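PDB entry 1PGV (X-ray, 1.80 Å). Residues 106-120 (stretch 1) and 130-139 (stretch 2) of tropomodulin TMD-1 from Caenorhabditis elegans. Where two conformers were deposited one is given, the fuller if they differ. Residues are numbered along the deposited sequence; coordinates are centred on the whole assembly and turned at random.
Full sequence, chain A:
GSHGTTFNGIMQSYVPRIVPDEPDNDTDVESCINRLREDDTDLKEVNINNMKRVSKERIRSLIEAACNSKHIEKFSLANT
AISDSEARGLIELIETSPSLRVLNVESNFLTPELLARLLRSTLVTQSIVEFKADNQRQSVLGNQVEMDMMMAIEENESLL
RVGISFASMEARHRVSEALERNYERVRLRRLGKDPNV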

ATOM      1  N   GLU A 106      -2.102  -6.935   3.906  1.00 21.14           N
ATOM      2  CA  GLU A 106      -2.999  -8.079   3.782  1.00 21.87           C
ATOM      3  C   GLU A 106      -3.281  -8.786   5.111  1.00 21.68           C
ATOM      4  O   GLU A 106      -2.575  -8.591   6.099  1.00 20.68           O
ATOM      5  CB  GLU A 106      -2.422  -9.089   2.784  1.00 24.27           C
ATOM      6  CG  GLU A 106      -1.291  -9.940   3.343  1.00 27.26           C
ATOM      7  CD  GLU A 106      -0.617 -10.803   2.283  1.00 30.00           C
ATOM      8  OE1 GLU A 106      -1.330 -11.374   1.433  1.00 32.97           O
ATOM      9  OE2 GLU A 106       0.626 -10.919   2.314  1.00 30.46           O
ATOM     10  N   SER A 107      -4.332  -9.599   5.108  1.00 22.05           N
ATOM     11  CA  SER A 107      -4.745 -10.393   6.263  1.00 22.57           C
ATOM     12  C   SER A 107      -4.988  -9.630   7.559  1.00 22.72           C
ATOM     13  O   SER A 107      -4.584 -10.075   8.638  1.00 23.08           O
ATOM     14  CB  SER A 107      -3.725 -11.507   6.504  1.00 22.59           C
ATOM     15  OG  SER A 107      -3.695 -12.393   5.400  1.00 25.77           O
ATOM     16  N   ASN A 108      -5.651  -8.483   7.456  1.00 21.96           N
ATOM     17  CA  ASN A 108      -5.962  -7.687   8.637  1.00 20.35           C
ATOM     18  C   ASN A 108      -7.472  -7.483   8.736  1.00 20.44           C
ATOM     19  O   ASN A 108      -8.239  -8.323   8.260  1.00 20.24           O
ATOM     20  CB  ASN A 108      -5.231  -6.341   8.587  1.00 20.29           C
ATOM     21  CG  ASN A 108      -3.744  -6.484   8.879  1.00 20.14           C
ATOM     22  OD1 ASN A 108      -3.360  -7.010   9.926  1.00 21.38           O
ATOM     23  ND2 ASN A 108      -2.903  -6.025   7.956  1.00 18.18           N
ATOM     24  N   PHE A 109      -7.888  -6.382   9.355  1.00 20.19           N
ATOM     25  CA  PHE A 109      -9.308  -6.079   9.528  1.00 20.98           C
ATOM     26  C   PHE A 109      -9.692  -4.759   8.864  1.00 20.31           C
ATOM     27  O   PHE A 109     -10.562  -4.032   9.355  1.00 20.34           O
ATOM     28  CB  PHE A 109      -9.641  -6.022  11.023  1.00 20.99           C
ATOM     29  CG  PHE A 109      -9.404  -7.318  11.741  1.00 21.38           C
ATOM     30  CD1 PHE A 109     -10.340  -8.346  11.676  1.00 22.49           C
ATOM     31  CD2 PHE A 109      -8.225  -7.529  12.449  1.00 22.50           C
ATOM     32  CE1 PHE A 109     -10.108  -9.570  12.305  1.00 22.97           C
ATOM     33  CE2 PHE A 109      -7.980  -8.747  13.083  1.00 23.58           C
ATOM     34  CZ  PHE A 109      -8.922  -9.769  13.010  1.00 23.61           C
ATOM     35  N   LEU A 110      -9.048  -4.453   7.743  1.00 19.48           N
ATOM     36  CA  LEU A 110      -9.328  -3.214   7.028  1.00 18.99           C
ATOM     37  C   LEU A 110     -10.613  -3.322   6.215  1.00 19.22           C
ATOM     38  O   LEU A 110     -10.911  -4.367   5.644  1.00 18.45           O
ATOM     39  CB  LEU A 110      -8.153  -2.866   6.109  1.00 19.71           C
ATOM     40  CG  LEU A 110      -6.801  -2.761   6.815  1.00 21.37           C
ATOM     41  CD1 LEU A 110      -5.751  -2.273   5.822  1.00 18.25           C
ATOM     42  CD2 LEU A 110      -6.906  -1.792   7.991  1.00 22.28           C
ATOM     43  N   THR A 111     -11.371  -2.232   6.162  1.00 18.52           N
ATOM     44  CA  THR A 111     -12.631  -2.219   5.425  1.00 18.72           C
ATOM     45  C   THR A 111     -12.441  -1.893   3.951  1.00 19.66           C
ATOM     46  O   THR A 111     -11.475  -1.230   3.573  1.00 17.29           O
ATOM     47  CB  THR A 111     -13.606  -1.176   5.998  1.00 20.18           C
ATOM     48  OG1 THR A 111     -13.095   0.138   5.750  1.00 20.34           O
ATOM     49  CG2 THR A 111     -13.779  -1.375   7.492  1.00 21.38           C
ATOM     50  N   PRO A 112     -13.372  -2.350   3.098  1.00 19.13           N
ATOM     51  CA  PRO A 112     -13.291  -2.089   1.658  1.00 19.86           C
ATOM     52  C   PRO A 112     -13.187  -0.596   1.371  1.00 20.48           C
ATOM     53  O   PRO A 112     -12.465  -0.174   0.465  1.00 20.80           O
ATOM     54  CB  PRO A 112     -14.594  -2.685   1.130  1.00 20.67           C
ATOM     55  CG  PRO A 112     -14.811  -3.849   2.040  1.00 19.91           C
ATOM     56  CD  PRO A 112     -14.490  -3.261   3.403  1.00 20.82           C
ATOM     57  N   GLU A 113     -13.910   0.205   2.151  1.00 20.52           N
ATOM     58  CA  GLU A 113     -13.907   1.650   1.971  1.00 21.58           C
ATOM     59  C   GLU A 113     -12.530   2.252   2.222  1.00 20.48           C
ATOM     60  O   GLU A 113     -12.086   3.132   1.486  1.00 19.79           O
ATOM     61  CB  GLU A 113     -14.919   2.311   2.915  1.00 25.26           C
ATOM     62  CG  GLU A 113     -16.372   1.906   2.682  1.00 31.49           C
ATOM     63  CD  GLU A 113     -16.606   0.415   2.853  1.00 33.04           C
ATOM     64  OE1 GLU A 113     -16.154  -0.156   3.867  1.00 31.39           O
ATOM     65  OE2 GLU A 113     -17.254  -0.184   1.972  1.00 37.70           O
ATOM     66  N   LEU A 114     -11.855   1.792   3.269  1.00 19.26           N
ATOM     67  CA  LEU A 114     -10.534   2.328   3.567  1.00 19.53           C
ATOM     68  C   LEU A 114      -9.552   1.904   2.476  1.00 18.44           C
ATOM     69  O   LEU A 114      -8.735   2.708   2.027  1.00 19.03           O
ATOM     70  CB  LEU A 114     -10.040   1.848   4.930  1.00 20.31           C
ATOM     71  CG  LEU A 114      -8.653   2.379   5.314  1.00 23.17           C
ATOM     72  CD1 LEU A 114      -8.614   3.894   5.181  1.00 21.91           C
ATOM     73  CD2 LEU A 114      -8.320   1.953   6.732  1.00 24.95           C
ATOM     74  N   LEU A 115      -9.643   0.649   2.049  1.00 16.51           N
ATOM     75  CA  LEU A 115      -8.763   0.141   0.996  1.00 15.80           C
ATOM     76  C   LEU A 115      -8.926   0.968  -0.274  1.00 15.41           C
ATOM     77  O   LEU A 115      -7.952   1.268  -0.958  1.00 15.24           O
ATOM     78  CB  LEU A 115      -9.062  -1.328   0.703  1.00 15.98           C
ATOM     79  CG  LEU A 115      -8.699  -2.297   1.832  1.00 16.35           C
ATOM     80  CD1 LEU A 115      -8.955  -3.731   1.381  1.00 17.86           C
ATOM     81  CD2 LEU A 115      -7.227  -2.106   2.217  1.00 17.63           C
ATOM     82  N   ALA A 116     -10.167   1.339  -0.587  1.00 15.06           N
ATOM     83  CA  ALA A 116     -10.416   2.153  -1.765  1.00 16.07           C
ATOM     84  C   ALA A 116      -9.713   3.498  -1.610  1.00 15.76           C
ATOM     85  O   ALA A 116      -9.137   4.018  -2.563  1.00 15.13           O
ATOM     86  CB  ALA A 116     -11.930   2.362  -1.961  1.00 16.91           C
ATOM     87  N   ARG A 117      -9.763   4.073  -0.412  1.00 16.31           N
ATOM     88  CA  ARG A 117      -9.112   5.356  -0.188  1.00 17.48           C
ATOM     89  C   ARG A 117      -7.591   5.209  -0.302  1.00 17.19           C
ATOM     90  O   ARG A 117      -6.922   6.073  -0.865  1.00 17.18           O
ATOM     91  CB  ARG A 117      -9.481   5.910   1.188  1.00 20.03           C
ATOM     92  CG  ARG A 117     -10.956   6.270   1.325  1.00 24.79           C
ATOM     93  CD  ARG A 117     -11.266   6.743   2.740  1.00 30.85           C
ATOM     94  NE  ARG A 117     -10.537   7.963   3.069  1.00 36.25           N
ATOM     95  CZ  ARG A 117     -10.321   8.397   4.307  1.00 39.27           C
ATOM     96  NH1 ARG A 117     -10.779   7.706   5.345  1.00 40.34           N
ATOM     97  NH2 ARG A 117      -9.647   9.522   4.507  1.00 40.97           N
ATOM     98  N   LEU A 118      -7.052   4.114   0.224  1.00 16.92           N
ATOM     99  CA  LEU A 118      -5.606   3.893   0.153  1.00 15.76           C
ATOM    100  C   LEU A 118      -5.148   3.792  -1.307  1.00 14.98           C
ATOM    101  O   LEU A 118      -4.146   4.402  -1.695  1.00 14.92           O
ATOM    102  CB  LEU A 118      -5.213   2.623   0.913  1.00 17.30           C
ATOM    103  CG  LEU A 118      -5.481   2.612   2.425  1.00 17.86           C
ATOM    104  CD1 LEU A 118      -5.047   1.273   2.997  1.00 19.32           C
ATOM    105  CD2 LEU A 118      -4.749   3.759   3.106  1.00 16.54           C
ATOM    106  N   LEU A 119      -5.875   3.028  -2.117  1.00 14.73           N
ATOM    107  CA  LEU A 119      -5.521   2.890  -3.529  1.00 14.96           C
ATOM    108  C   LEU A 119      -5.675   4.203  -4.287  1.00 14.80           C
ATOM    109  O   LEU A 119      -4.867   4.530  -5.151  1.00 16.85           O
ATOM    110  CB  LEU A 119      -6.372   1.810  -4.206  1.00 15.55           C
ATOM    111  CG  LEU A 119      -5.758   0.416  -4.333  1.00 18.43           C
ATOM    112  CD1 LEU A 119      -6.793  -0.541  -4.898  1.00 18.97           C
ATOM    113  CD2 LEU A 119      -4.531   0.473  -5.250  1.00 16.02           C
ATOM    114  N   ARG A 120      -6.710   4.976  -3.975  1.00 15.56           N
ATOM    115  CA  ARG A 120      -6.882   6.235  -4.676  1.00 15.52           C
ATOM    116  C   ARG A 120      -5.751   7.198  -4.297  1.00 16.20           C
ATOM    117  O   ARG A 120      -5.313   8.012  -5.113  1.00 16.59           O
ATOM    118  CB  ARG A 120      -8.256   6.842  -4.346  1.00 17.50           C
ATOM    119  CG  ARG A 120      -8.634   8.036  -5.214  1.00 19.57           C
ATOM    120  CD  ARG A 120     -10.155   8.150  -5.333  1.00 19.13           C
ATOM    121  NE  ARG A 120     -10.722   7.152  -6.239  1.00 16.97           N
ATOM    122  CZ  ARG A 120     -10.900   7.344  -7.545  1.00 16.19           C
ATOM    123  NH1 ARG A 120     -10.554   8.498  -8.098  1.00 17.43           N
ATOM    124  NH2 ARG A 120     -11.438   6.394  -8.296  1.00 19.01           N
TER
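Stretch 2 (130-139) EFKADNQRQS

The amide of Gln136, a buried side chain of stretch 2, is folded into the loop of stretch 1 and serves as a polar plug for its backbone. Gln136 OE1 accepts from Leu110 N at 3.0 Å and, weakly, from Asn108 N at 3.2 Å, while Gln136 NE2 turns back to its own stretch and donates to Ala133 O at 2.9 Å. One side chain, with chi1 and chi2 both in the m well, thus ties the turn after the strand to the loop that precedes the helix.

Stretch 2 starts as a strand, Glu130 to Lys132, and continues as loop; stretch 1 starts as loop and becomes a helix at Pro112. Along the loops the two chains advance in the same sense: Glu106 CA lies 3.9 Å from Ala133 CA, Ser107 CA 4.7 Å from Gln136 CA, Phe109 CA 5.2 Å from Arg137 CA, and Thr111 CA 6.4 Å from Gln138 CA, so the spacing widens toward the end. Ser107 and Asn135 both adopt positive phi, 55° and 63°, which bends each loop where the two meet. Two backbone hydrogen bonds join them: Ser107 N to Asp134 O at 3.0 Å, nearly straight at 166°, and Arg137 N to Asn108 O, also 3.0 Å. A CA-H...O contact from Ser107 CA to Asn135 O, 3.2 Å, lies between these in sequence.

The helix runs back along stretch 2, roughly antiparallel to the short strand, and meets that strand through Phe131. Phe131 points toward stretch 1; Leu119 CG sits over one face of its ring, 4.2 Å from the centroid, and Leu118 CB comes within 3.9 Å of Phe131 CZ. One turn earlier in the helix, Leu115 CD2 packs on Ala133 CB at 3.8 Å and Leu115 CD1 approaches Gln136 CG at 3.9 Å. The helix itself is capped by Thr111, whose OG1 accepts from Leu114 N at 3.2 Å.

At the outer margin, Arg137 lays a face of its guanidinium against the edge of the Phe109 ring, Arg137 CZ to Phe109 CE1 being 3.4 Å. Beyond it, where the backbones have separated, the side chain of Gln138 reaches across, its NE2 3.5 Å from Thr111 CG2, and three waters bridge the rest: one molecule donates to Phe109 O at 2.8 Å and accepts from Gln138 NE2 at 2.6 Å, a second links Leu110 O with Gln138 N, and a third Leu110 O with Gln138 O. At the other end Glu106 OE1 reaches Lys132 CE at 2.9 Å but stays 4.2 Å from Lys132 NZ, too far for a salt bridge.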

ATOM      1  N   GLU A 130       3.679  -2.079  -5.933  1.00 16.35           N
ATOM      2  CA  GLU A 130       3.031  -3.272  -5.412  1.00 17.46           C
ATOM      3  C   GLU A 130       2.198  -2.909  -4.186  1.00 16.41           C
ATOM      4  O   GLU A 130       2.726  -2.425  -3.190  1.00 17.62           O
ATOM      5  CB  GLU A 130       4.066  -4.331  -5.033  1.00 20.27           C
ATOM      6  CG  GLU A 130       3.453  -5.604  -4.474  1.00 23.53           C
ATOM      7  CD  GLU A 130       4.489  -6.683  -4.239  1.00 29.71           C
ATOM      8  OE1 GLU A 130       5.149  -7.092  -5.218  1.00 31.01           O
ATOM      9  OE2 GLU A 130       4.648  -7.122  -3.079  1.00 31.01           O
ATOM     10  N   PHE A 131       0.893  -3.153  -4.277  1.00 15.59           N
ATOM     11  CA  PHE A 131      -0.039  -2.862  -3.187  1.00 16.41           C
ATOM     12  C   PHE A 131      -0.803  -4.154  -2.904  1.00 17.10           C
ATOM     13  O   PHE A 131      -1.601  -4.590  -3.722  1.00 19.20           O
ATOM     14  CB  PHE A 131      -1.001  -1.741  -3.619  1.00 17.63           C
ATOM     15  CG  PHE A 131      -2.020  -1.370  -2.575  1.00 21.24           C
ATOM     16  CD1 PHE A 131      -3.185  -2.110  -2.426  1.00 19.69           C
ATOM     17  CD2 PHE A 131      -1.801  -0.284  -1.730  1.00 24.22           C
ATOM     18  CE1 PHE A 131      -4.126  -1.774  -1.446  1.00 21.39           C
ATOM     19  CE2 PHE A 131      -2.734   0.059  -0.748  1.00 25.60           C
ATOM     20  CZ  PHE A 131      -3.900  -0.692  -0.607  1.00 25.51           C
ATOM     21  N   LYS A 132      -0.542  -4.777  -1.761  1.00 17.57           N
ATOM     22  CA  LYS A 132      -1.213  -6.026  -1.429  1.00 20.37           C
ATOM     23  C   LYS A 132      -2.116  -5.808  -0.227  1.00 19.22           C
ATOM     24  O   LYS A 132      -1.690  -5.252   0.780  1.00 19.59           O
ATOM     25  CB  LYS A 132      -0.186  -7.119  -1.113  1.00 22.79           C
ATOM     26  CG  LYS A 132      -0.708  -8.545  -1.355  0.50 25.11           C
ATOM     27  CD  LYS A 132      -2.023  -8.830  -0.640  0.50 25.84           C
ATOM     28  CE  LYS A 132      -2.538 -10.222  -0.954  0.50 25.99           C
ATOM     29  NZ  LYS A 132      -2.754 -10.448  -2.413  0.50 26.97           N
ATOM     30  N   ALA A 133      -3.358  -6.263  -0.335  1.00 19.36           N
ATOM     31  CA  ALA A 133      -4.313  -6.084   0.751  1.00 19.19           C
ATOM     32  C   ALA A 133      -5.403  -7.146   0.758  1.00 20.17           C
ATOM     33  O   ALA A 133      -6.486  -6.919   1.303  1.00 20.40           O
ATOM     34  CB  ALA A 133      -4.940  -4.706   0.643  1.00 18.04           C
ATOM     35  N   ASP A 134      -5.123  -8.307   0.176  1.00 20.90           N
ATOM     36  CA  ASP A 134      -6.130  -9.359   0.121  1.00 24.34           C
ATOM     37  C   ASP A 134      -6.312 -10.072   1.455  1.00 24.16           C
ATOM     38  O   ASP A 134      -5.523  -9.903   2.383  1.00 23.65           O
ATOM     39  CB  ASP A 134      -5.771 -10.393  -0.947  1.00 26.32           C
ATOM     40  CG  ASP A 134      -6.994 -10.931  -1.678  1.00 30.13           C
ATOM     41  OD1 ASP A 134      -8.086 -11.012  -1.067  1.00 30.27           O
ATOM     42  OD2 ASP A 134      -6.858 -11.283  -2.869  1.00 30.71           O
ATOM     43  N   ASN A 135      -7.378 -10.860   1.530  1.00 25.13           N
ATOM     44  CA  ASN A 135      -7.699 -11.644   2.715  1.00 26.67           C
ATOM     45  C   ASN A 135      -8.009 -10.863   3.982  1.00 25.13           C
ATOM     46  O   ASN A 135      -7.600 -11.268   5.072  1.00 23.67           O
ATOM     47  CB  ASN A 135      -6.575 -12.641   3.001  1.00 28.32           C
ATOM     48  CG  ASN A 135      -6.405 -13.652   1.889  1.00 31.70           C
ATOM     49  OD1 ASN A 135      -7.359 -14.335   1.502  1.00 35.17           O
ATOM     50  ND2 ASN A 135      -5.190 -13.758   1.366  1.00 35.90           N
ATOM     51  N   GLN A 136      -8.718  -9.745   3.850  1.00 23.11           N
ATOM     52  CA  GLN A 136      -9.099  -8.979   5.032  1.00 23.13           C
ATOM     53  C   GLN A 136     -10.244  -9.786   5.635  1.00 24.21           C
ATOM     54  O   GLN A 136     -10.794 -10.668   4.966  1.00 23.83           O
ATOM     55  CB  GLN A 136      -9.606  -7.582   4.659  1.00 22.29           C
ATOM     56  CG  GLN A 136      -8.583  -6.666   3.981  1.00 21.06           C
ATOM     57  CD  GLN A 136      -7.321  -6.467   4.802  1.00 22.40           C
ATOM     58  OE1 GLN A 136      -7.377  -6.248   6.013  1.00 19.95           O
ATOM     59  NE2 GLN A 136      -6.172  -6.528   4.139  1.00 21.57           N
ATOM     60  N   ARG A 137     -10.600  -9.505   6.885  1.00 24.11           N
ATOM     61  CA  ARG A 137     -11.695 -10.227   7.524  1.00 25.68           C
ATOM     62  C   ARG A 137     -12.955 -10.014   6.689  1.00 26.61           C
ATOM     63  O   ARG A 137     -13.698 -10.957   6.426  1.00 26.82           O
ATOM     64  CB  ARG A 137     -11.901  -9.730   8.961  1.00 26.91           C
ATOM     65  CG  ARG A 137     -13.093 -10.363   9.678  1.00 31.69           C
ATOM     66  CD  ARG A 137     -13.065 -11.888   9.613  1.00 35.04           C
ATOM     67  NE  ARG A 137     -11.964 -12.473  10.377  1.00 39.09           N
ATOM     68  CZ  ARG A 137     -11.865 -12.440  11.703  1.00 39.81           C
ATOM     69  NH1 ARG A 137     -12.804 -11.847  12.431  1.00 41.40           N
ATOM     70  NH2 ARG A 137     -10.826 -13.005  12.306  1.00 40.19           N
ATOM     71  N   GLN A 138     -13.180  -8.770   6.273  1.00 27.74           N
ATOM     72  CA  GLN A 138     -14.321  -8.423   5.423  1.00 31.20           C
ATOM     73  C   GLN A 138     -13.822  -8.548   3.992  1.00 31.67           C
ATOM     74  O   GLN A 138     -13.234  -7.606   3.462  1.00 33.32           O
ATOM     75  CB  GLN A 138     -14.754  -6.972   5.635  1.00 34.14           C
ATOM     76  CG  GLN A 138     -15.338  -6.636   6.981  1.00 39.23           C
ATOM     77  CD  GLN A 138     -15.804  -5.191   7.037  1.00 41.92           C
ATOM     78  OE1 GLN A 138     -16.594  -4.748   6.200  1.00 43.80           O
ATOM     79  NE2 GLN A 138     -15.313  -4.448   8.022  1.00 45.32           N
ATOM     80  N   SER A 139     -14.058  -9.691   3.362  1.00 31.46           N
ATOM     81  CA  SER A 139     -13.583  -9.907   2.001  1.00 32.72           C
ATOM     82  C   SER A 139     -14.384  -9.226   0.889  1.00 30.80           C
ATOM     83  O   SER A 139     -13.804  -8.727  -0.077  1.00 33.83           O
ATOM     84  CB  SER A 139     -13.487 -11.412   1.724  1.00 33.83           C
ATOM     85  OG  SER A 139     -14.719 -12.062   1.979  1.00 37.89           O
TER
HETATM   86  O   HOH W   1      -7.498 -11.096   8.526  1.00 43.44           O
HETATM   87  O   HOH W   2     -13.101  -5.092   9.205  1.00 36.20           O
HETATM   88  O   HOH W   3     -11.899  -6.438   7.208  1.00 22.92           O
HETATM   89  O   HOH W   4     -11.864  -5.349   3.095  1.00 22.97           O